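Local coordinates for putative glyoxalase superfamily protein (Ralstonia eutropha, PDB 3IUZ) that probably acts as an Fe(2+)-dependent dioxygenase of the 2-oxoadipate dioxygenase/decarboxylase family, which belongs to the glyoxalase superfamily, at residues Thr104-Tyr118 and Ser129-Phe143. Residues are numbered along the deposited sequence; the frame is centred on the assembly and turned at random. Where two conformers were deposited one is given.
Sequences TRILRPLGYRLNGNY and SYAHADAPEGIAQFF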
loop_
_atom_site.group_PDB
_atom_site.type_symbol
_atom_site.label_atom_id
_atom_site.label_comp_id
_atom_site.label_asym_id
_atom_site.label_seq_id
_atom_site.Cartn_x
_atom_site.Cartn_y
_atom_site.Cartn_z
ATOM N N THR A 104 11.723 -3.078 -1.290
ATOM C CA THR A 104 12.710 -2.137 -1.826
ATOM C C THR A 104 13.333 -2.646 -3.161
ATOM O O THR A 104 13.671 -1.848 -4.010
ATOM C CB THR A 104 13.808 -1.795 -0.829
ATOM O OG1 THR A 104 14.332 -2.970 -0.249
ATOM C CG2 THR A 104 13.231 -0.886 0.311
ATOM N N ARG A 105 13.490 -3.952 -3.293
ATOM C CA ARG A 105 13.911 -4.601 -4.529
ATOM C C ARG A 105 12.957 -4.351 -5.719
ATOM O O ARG A 105 13.354 -4.574 -6.862
ATOM C CB ARG A 105 14.080 -6.093 -4.334
ATOM C CG ARG A 105 12.737 -6.875 -4.257
ATOM C CD ARG A 105 12.864 -8.308 -3.798
ATOM N NE ARG A 105 11.543 -8.898 -3.552
ATOM C CZ ARG A 105 11.200 -10.170 -3.770
ATOM N NH1 ARG A 105 12.059 -11.074 -4.234
ATOM N NH2 ARG A 105 9.979 -10.562 -3.460
ATOM N N ILE A 106 11.729 -3.873 -5.427
ATOM C CA ILE A 106 10.756 -3.473 -6.415
ATOM C C ILE A 106 10.736 -1.947 -6.551
ATOM O O ILE A 106 10.814 -1.402 -7.662
ATOM C CB ILE A 106 9.314 -3.965 -6.044
ATOM C CG1 ILE A 106 9.215 -5.492 -5.958
ATOM C CG2 ILE A 106 8.278 -3.388 -7.016
ATOM C CD1 ILE A 106 7.843 -6.034 -5.303
ATOM N N LEU A 107 10.617 -1.233 -5.430
ATOM C CA LEU A 107 10.413 0.206 -5.503
ATOM C C LEU A 107 11.649 0.938 -6.032
ATOM O O LEU A 107 11.519 1.971 -6.678
ATOM C CB LEU A 107 10.088 0.786 -4.106
ATOM C CG LEU A 107 8.839 0.180 -3.451
ATOM C CD1 LEU A 107 8.519 0.681 -2.070
ATOM C CD2 LEU A 107 7.627 0.396 -4.369
ATOM N N ARG A 108 12.843 0.423 -5.708
ATOM C CA ARG A 108 14.096 1.096 -6.072
ATOM C C ARG A 108 14.237 1.124 -7.597
ATOM O O ARG A 108 14.364 2.189 -8.150
ATOM C CB ARG A 108 15.287 0.459 -5.367
ATOM C CG ARG A 108 15.282 0.692 -3.874
ATOM C CD ARG A 108 15.654 2.099 -3.449
ATOM N NE ARG A 108 17.078 2.301 -3.594
ATOM C CZ ARG A 108 17.680 3.245 -4.293
ATOM N NH1 ARG A 108 17.002 4.173 -4.958
ATOM N NH2 ARG A 108 19.014 3.241 -4.353
ATOM N N PRO A 109 14.124 -0.021 -8.285
ATOM C CA PRO A 109 14.219 0.071 -9.748
ATOM C C PRO A 109 13.031 0.809 -10.420
ATOM O O PRO A 109 13.156 1.326 -11.527
ATOM C CB PRO A 109 14.278 -1.395 -10.173
ATOM C CG PRO A 109 13.696 -2.158 -8.989
ATOM C CD PRO A 109 14.148 -1.427 -7.824
ATOM N N LEU A 110 11.873 0.875 -9.772
ATOM C CA LEU A 110 10.786 1.753 -10.235
ATOM C C LEU A 110 11.106 3.252 -10.175
ATOM O O LEU A 110 10.425 4.037 -10.820
ATOM C CB LEU A 110 9.515 1.542 -9.461
ATOM C CG LEU A 110 8.736 0.258 -9.791
ATOM C CD1 LEU A 110 7.530 0.090 -8.783
ATOM C CD2 LEU A 110 8.266 0.139 -11.270
ATOM N N GLY A 111 12.115 3.629 -9.385
ATOM C CA GLY A 111 12.529 5.019 -9.283
ATOM C C GLY A 111 12.339 5.646 -7.904
ATOM O O GLY A 111 12.531 6.833 -7.755
ATOM N N TYR A 112 11.920 4.873 -6.897
ATOM C CA TYR A 112 11.792 5.399 -5.537
ATOM C C TYR A 112 13.153 5.452 -4.798
ATOM O O TYR A 112 14.065 4.665 -5.059
ATOM C CB TYR A 112 10.796 4.576 -4.690
ATOM C CG TYR A 112 9.375 4.712 -5.174
ATOM C CD1 TYR A 112 8.894 3.895 -6.188
ATOM C CD2 TYR A 112 8.501 5.650 -4.603
ATOM C CE1 TYR A 112 7.579 4.005 -6.632
ATOM C CE2 TYR A 112 7.215 5.793 -5.062
ATOM C CZ TYR A 112 6.754 4.964 -6.067
ATOM O OH TYR A 112 5.469 5.086 -6.529
ATOM N N ARG A 113 13.219 6.376 -3.826
ATOM C CA ARG A 113 14.331 6.526 -2.920
ATOM C C ARG A 113 13.797 6.650 -1.525
ATOM O O ARG A 113 12.738 7.222 -1.309
ATOM C CB ARG A 113 15.083 7.815 -3.204
ATOM C CG ARG A 113 15.732 7.833 -4.558
ATOM C CD ARG A 113 16.347 9.205 -4.807
ATOM N NE ARG A 113 17.027 9.225 -6.092
ATOM C CZ ARG A 113 17.244 10.326 -6.818
ATOM N NH1 ARG A 113 16.805 11.515 -6.399
ATOM N NH2 ARG A 113 17.891 10.237 -7.986
ATOM N N LEU A 114 14.551 6.141 -0.565
ATOM C CA LEU A 114 14.246 6.328 0.843
ATOM C C LEU A 114 14.079 7.801 1.123
ATOM O O LEU A 114 14.926 8.617 0.748
ATOM C CB LEU A 114 15.376 5.749 1.707
ATOM C CG LEU A 114 15.200 5.858 3.209
ATOM C CD1 LEU A 114 14.047 4.960 3.682
ATOM C CD2 LEU A 114 16.568 5.540 3.853
ATOM N N ASN A 115 12.975 8.160 1.752
ATOM C CA ASN A 115 12.736 9.558 2.081
ATOM C C ASN A 115 12.614 9.853 3.588
ATOM O O ASN A 115 12.490 10.997 3.954
ATOM C CB ASN A 115 11.490 10.035 1.343
ATOM C CG ASN A 115 11.407 11.537 1.221
ATOM O OD1 ASN A 115 12.362 12.171 0.825
ATOM N ND2 ASN A 115 10.227 12.105 1.503
ATOM N N GLY A 116 12.617 8.837 4.442
ATOM C CA GLY A 116 12.415 9.068 5.870
ATOM C C GLY A 116 12.469 7.756 6.637
ATOM O O GLY A 116 12.068 6.711 6.116
ATOM N N ASN A 117 12.987 7.854 7.853
ATOM C CA ASN A 117 13.112 6.727 8.751
ATOM C C ASN A 117 12.319 7.041 10.005
ATOM O O ASN A 117 12.548 8.071 10.653
ATOM C CB ASN A 117 14.572 6.486 9.110
ATOM C CG ASN A 117 14.757 5.273 10.002
ATOM O OD1 ASN A 117 14.496 4.146 9.596
ATOM N ND2 ASN A 117 15.201 5.506 11.226
ATOM N N TYR A 118 11.361 6.174 10.321
ATOM C CA TYR A 118 10.446 6.419 11.424
ATOM C C TYR A 118 10.341 5.217 12.352
ATOM O O TYR A 118 9.539 4.335 12.102
ATOM C CB TYR A 118 9.064 6.715 10.862
ATOM C CG TYR A 118 9.101 7.859 9.902
ATOM C CD1 TYR A 118 9.165 9.163 10.366
ATOM C CD2 TYR A 118 9.162 7.637 8.523
ATOM C CE1 TYR A 118 9.249 10.223 9.484
ATOM C CE2 TYR A 118 9.234 8.682 7.631
ATOM C CZ TYR A 118 9.264 9.980 8.121
ATOM O OH TYR A 118 9.327 11.031 7.251
ATOM N N SER A 129 9.683 5.723 4.672
ATOM C CA SER A 129 8.958 6.238 3.520
ATOM C C SER A 129 9.851 6.268 2.285
ATOM O O SER A 129 11.082 6.461 2.393
ATOM C CB SER A 129 8.416 7.622 3.819
ATOM O OG SER A 129 9.505 8.525 4.006
ATOM N N TYR A 130 9.214 6.037 1.145
ATOM C CA TYR A 130 9.829 6.004 -0.203
ATOM C C TYR A 130 9.106 6.991 -1.106
ATOM O O TYR A 130 7.884 6.903 -1.313
ATOM C CB TYR A 130 9.755 4.562 -0.788
ATOM C CG TYR A 130 10.701 3.703 -0.034
ATOM C CD1 TYR A 130 12.052 3.727 -0.344
ATOM C CD2 TYR A 130 10.293 3.042 1.142
ATOM C CE1 TYR A 130 12.987 2.989 0.401
ATOM C CE2 TYR A 130 11.190 2.329 1.908
ATOM C CZ TYR A 130 12.544 2.300 1.540
ATOM O OH TYR A 130 13.433 1.626 2.324
ATOM N N ALA A 131 9.868 7.927 -1.674
ATOM C CA ALA A 131 9.323 8.915 -2.603
ATOM C C ALA A 131 9.953 8.742 -3.946
ATOM O O ALA A 131 11.142 8.428 -4.059
ATOM C CB ALA A 131 9.586 10.378 -2.107
ATOM N N HIS A 132 9.174 9.038 -4.964
ATOM C CA HIS A 132 9.636 8.863 -6.329
ATOM C C HIS A 132 10.552 9.987 -6.785
ATOM O O HIS A 132 10.191 11.177 -6.727
ATOM C CB HIS A 132 8.470 8.678 -7.286
ATOM C CG HIS A 132 8.880 7.989 -8.533
ATOM N ND1 HIS A 132 9.495 8.662 -9.565
ATOM C CD2 HIS A 132 8.840 6.679 -8.897
ATOM C CE1 HIS A 132 9.818 7.798 -10.517
ATOM N NE2 HIS A 132 9.401 6.589 -10.156
ATOM N N ALA A 133 11.724 9.608 -7.281
ATOM C CA ALA A 133 12.761 10.598 -7.652
ATOM C C ALA A 133 12.281 11.535 -8.756
ATOM O O ALA A 133 12.783 12.620 -8.858
ATOM C CB ALA A 133 14.073 9.892 -8.089
ATOM N N ASP A 134 11.333 11.122 -9.588
ATOM C CA ASP A 134 10.946 11.939 -10.740
ATOM C C ASP A 134 9.804 12.903 -10.438
ATOM O O ASP A 134 9.554 13.810 -11.222
ATOM C CB ASP A 134 10.572 11.100 -11.977
ATOM C CG ASP A 134 11.698 10.218 -12.476
ATOM O OD1 ASP A 134 12.898 10.548 -12.280
ATOM O OD2 ASP A 134 11.376 9.171 -13.101
ATOM N N ALA A 135 9.093 12.701 -9.340
ATOM C CA ALA A 135 7.949 13.550 -8.983
ATOM C C ALA A 135 7.605 13.262 -7.517
ATOM O O ALA A 135 6.549 12.673 -7.232
ATOM C CB ALA A 135 6.722 13.251 -9.919
ATOM N N PRO A 136 8.516 13.635 -6.596
ATOM C CA PRO A 136 8.420 13.186 -5.201
ATOM C C PRO A 136 7.160 13.670 -4.477
ATOM O O PRO A 136 6.620 12.962 -3.609
ATOM C CB PRO A 136 9.694 13.761 -4.555
ATOM C CG PRO A 136 10.256 14.734 -5.541
ATOM C CD PRO A 136 9.769 14.351 -6.864
ATOM N N GLU A 137 6.690 14.852 -4.867
ATOM C CA GLU A 137 5.471 15.432 -4.319
ATOM C C GLU A 137 4.201 15.007 -5.017
ATOM O O GLU A 137 3.126 15.109 -4.430
ATOM C CB GLU A 137 5.530 16.951 -4.334
ATOM C CG GLU A 137 6.683 17.477 -3.552
ATOM C CD GLU A 137 6.767 18.997 -3.595
ATOM O OE1 GLU A 137 5.883 19.655 -4.199
ATOM O OE2 GLU A 137 7.712 19.533 -2.998
ATOM N N GLY A 138 4.299 14.480 -6.233
ATOM C CA GLY A 138 3.104 14.138 -6.995
ATOM C C GLY A 138 2.753 12.667 -7.041
ATOM O O GLY A 138 1.582 12.310 -6.975
ATOM N N ILE A 139 3.753 11.800 -7.224
ATOM C CA ILE A 139 3.533 10.362 -7.245
ATOM C C ILE A 139 3.367 9.931 -5.796
ATOM O O ILE A 139 4.081 10.431 -4.922
ATOM C CB ILE A 139 4.724 9.640 -7.922
ATOM C CG1 ILE A 139 4.662 9.873 -9.446
ATOM C CG2 ILE A 139 4.717 8.166 -7.586
ATOM C CD1 ILE A 139 5.928 9.385 -10.184
ATOM N N ALA A 140 2.430 9.044 -5.495
ATOM C CA ALA A 140 2.231 8.601 -4.116
ATOM C C ALA A 140 3.498 8.032 -3.547
ATOM O O ALA A 140 4.238 7.339 -4.265
ATOM C CB ALA A 140 1.154 7.506 -4.038
ATOM N N GLN A 141 3.718 8.265 -2.255
ATOM C CA GLN A 141 4.810 7.642 -1.547
ATOM C C GLN A 141 4.390 6.241 -1.140
ATOM O O GLN A 141 3.189 5.929 -1.132
ATOM C CB GLN A 141 5.211 8.418 -0.323
ATOM C CG GLN A 141 5.887 9.719 -0.605
ATOM C CD GLN A 141 6.350 10.376 0.681
ATOM O OE1 GLN A 141 7.442 10.089 1.198
ATOM N NE2 GLN A 141 5.502 11.235 1.237
ATOM N N PHE A 142 5.380 5.411 -0.809
ATOM C CA PHE A 142 5.154 4.131 -0.158
ATOM C C PHE A 142 5.666 4.250 1.252
ATOM O O PHE A 142 6.814 4.729 1.493
ATOM C CB PHE A 142 5.896 3.008 -0.850
ATOM C CG PHE A 142 5.199 2.478 -2.061
ATOM C CD1 PHE A 142 5.259 3.146 -3.271
ATOM C CD2 PHE A 142 4.423 1.333 -1.969
ATOM C CE1 PHE A 142 4.577 2.661 -4.390
ATOM C CE2 PHE A 142 3.747 0.836 -3.064
ATOM C CZ PHE A 142 3.805 1.475 -4.274
ATOM N N PHE A 143 4.863 3.790 2.210
ATOM C CA PHE A 143 5.314 3.722 3.591
ATOM C C PHE A 143 5.420 2.235 3.897
ATOM O O PHE A 143 4.432 1.530 3.801
ATOM C CB PHE A 143 4.360 4.452 4.534
ATOM C CG PHE A 143 4.946 4.675 5.896
ATOM C CD1 PHE A 143 4.928 3.666 6.851
ATOM C CD2 PHE A 143 5.542 5.873 6.226
ATOM C CE1 PHE A 143 5.460 3.874 8.117
ATOM C CE2 PHE A 143 6.080 6.072 7.480
ATOM C CZ PHE A 143 6.055 5.078 8.419
HETATM O O HOH W 1 8.745 10.952 3.723
#
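Strands 112-118 and 129-132 pair as the two arms of an antiparallel beta hairpin at one edge of the mixed sheet, and helix 104-110 packs against the face that carries Y112, L114, Y130 and H132. R113 and A131 form a hydrogen-bonded pair, R113 N lying 2.9 Å from A131 O. Farther along, N115 and G116 both face S129 in a classic beta bulge: N115 N meets S129 O at 2.6 Å, while the bond from G116 N is weak. The Y112 ring is sandwiched between two edges, H132 on one face and F142 on the other, both T-shaped, with planes at 82° and 88°. Its hydroxyl reaches N50 of helix 42-60. L107 CD2 sits 3.7 Å from the F142 ring centroid, a CH-pi contact squarely over the face. H132 swings its imidazole back to the helix end, its CG set opposite the backbone N (chi1 -158°), and there NE2 donates to L110 O at 2.8 Å; ND1 accepts from D134 N. G111 closes the helix in a Schellman motif, and its O takes the N-H of A133. A133 CB lies over one face of the R113 guanidinium, 3.4 Å from CZ. Beside the bulge, one water accepts from N115 ND2 and S129 OG and donates to Q141 OE1. Bonded at both nitrogens, NE2 as donor and ND1 as acceptor, the H132 imidazole has its ring orientation fixed, so that one side chain ties the helix C-terminus to the turn 132-135 while bracing the Y112 ring.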